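Local coordinates for protein MarR family transcriptional regulator (Staphylococcus epidermidis, PDB 5HLI) that acts as a redox-sensing MarR-type transcriptional regulator, captured here as a two-fold dimer whose subunits are joined by disulfide bonds, at the interface of chains A and B. Residues are numbered along the deposited sequence; one frame, centred on the assembly and turned at random. Chains: chain A/B, MarR family transcriptional regulator.

The interface of chains A and B. Residues chain A 26, 119-120; chain B 12, 16, 139, 143.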
loop_
_atom_site.group_PDB
_atom_site.type_symbol
_atom_site.label_atom_id
_atom_site.label_comp_id
_atom_site.label_asym_id
_atom_site.label_seq_id
_atom_site.Cartn_x
_atom_site.Cartn_y
_atom_site.Cartn_z
ATOM N N PHE A 26 1.814 5.102 4.658
ATOM C CA PHE A 26 3.124 5.365 4.071
ATOM C C PHE A 26 2.998 5.715 2.594
ATOM O O PHE A 26 3.685 6.618 2.100
ATOM C CB PHE A 26 4.041 4.157 4.253
ATOM C CG PHE A 26 4.636 4.042 5.627
ATOM C CD1 PHE A 26 5.556 4.973 6.078
ATOM C CD2 PHE A 26 4.289 2.992 6.460
ATOM C CE1 PHE A 26 6.111 4.867 7.342
ATOM C CE2 PHE A 26 4.842 2.876 7.721
ATOM C CZ PHE A 26 5.756 3.816 8.162
ATOM N N CYS A 119 9.160 10.373 7.089
ATOM C CA CYS A 119 8.075 9.400 7.168
ATOM C C CYS A 119 8.033 8.709 8.525
ATOM O O CYS A 119 6.970 8.243 8.949
ATOM C CB CYS A 119 8.218 8.376 6.042
ATOM S SG CYS A 119 9.802 7.506 6.026
ATOM N N LEU A 120 9.173 8.635 9.219
ATOM C CA LEU A 120 9.259 8.075 10.557
ATOM C C LEU A 120 9.491 9.177 11.584
ATOM O O LEU A 120 10.184 10.158 11.290
ATOM C CB LEU A 120 10.396 7.049 10.653
ATOM C CG LEU A 120 10.300 5.818 9.750
ATOM C CD1 LEU A 120 11.399 4.823 10.092
ATOM C CD2 LEU A 120 8.928 5.170 9.869
ATOM N N ALA B 12 15.160 5.539 7.528
ATOM C CA ALA B 12 13.787 5.969 7.291
ATOM C C ALA B 12 13.356 5.641 5.865
ATOM O O ALA B 12 12.303 5.030 5.648
ATOM C CB ALA B 12 13.647 7.465 7.572
ATOM N N CYS B 16 10.392 2.914 4.981
ATOM C CA CYS B 16 9.183 3.471 4.386
ATOM C C CYS B 16 9.005 3.027 2.942
ATOM O O CYS B 16 7.868 2.880 2.480
ATOM C CB CYS B 16 9.212 4.991 4.488
ATOM S SG CYS B 16 9.250 5.567 6.196
ATOM N N LEU B 139 2.498 4.515 14.486
ATOM C CA LEU B 139 2.794 4.993 13.140
ATOM C C LEU B 139 1.548 5.564 12.474
ATOM O O LEU B 139 1.636 6.536 11.713
ATOM C CB LEU B 139 3.382 3.862 12.297
ATOM C CG LEU B 139 4.818 3.443 12.611
ATOM C CD1 LEU B 139 5.145 2.119 11.938
ATOM C CD2 LEU B 139 5.792 4.523 12.174
ATOM N N LEU B 143 1.779 9.256 10.902
ATOM C CA LEU B 143 1.656 9.363 9.451
ATOM C C LEU B 143 0.458 10.215 9.053
ATOM O O LEU B 143 0.546 11.018 8.117
ATOM C CB LEU B 143 1.557 7.970 8.827
ATOM C CG LEU B 143 2.862 7.172 8.750
ATOM C CD1 LEU B 143 2.606 5.752 8.260
ATOM C CD2 LEU B 143 3.868 7.879 7.851
#
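B:Cys16 and A:Cys119 are joined by an intersubunit disulfide, 2.0 Å from SG to SG, in the dimer interface of this MarR-family regulator. Its CB-SG-SG-CB torsion is close to +95°, a relaxed right-handed bridge, and two-fold symmetry supplies a second one. It ties the long N-terminal helix 2-34 of chain B to the loop that follows helix 103-117 of chain A, and is the oxidised state of this cysteine pair, probably the regulator's redox switch. A:Cys119 turns its SG between its own backbone N and carbonyl carbon (chi1 57°), whereas the sulfur of B:Cys16 lies anti to its carbonyl carbon (chi1 -62°), and these rotations point the two sulfurs at each other between loop and helix.

B:Leu143 covers one face of the A:Phe26 ring, setting its CD1 methyl over the centre, 3.5 Å from the centroid, in a CH-pi contact. SG of B:Cys16 comes obliquely at the rim, 3.4 Å from CE1 of A:Phe26 and displaced from the ring plane to the side away from B:Leu143. The other methyl of B:Leu143, CD2, packs against the carbonyl O of A:Cys119.

A:Leu120 covers the bridge from another side, its CD2 3.7 Å from SG of B:Cys16. The same methyl meets CD2 of B:Leu139 at 3.9 Å, while the CD1 branch of A:Leu120 reaches CA of B:Ala12. One turn before B:Leu143 on helix 136-147, B:Leu139 touches the end of the ring, its CD2 4.1 Å from CZ of A:Phe26.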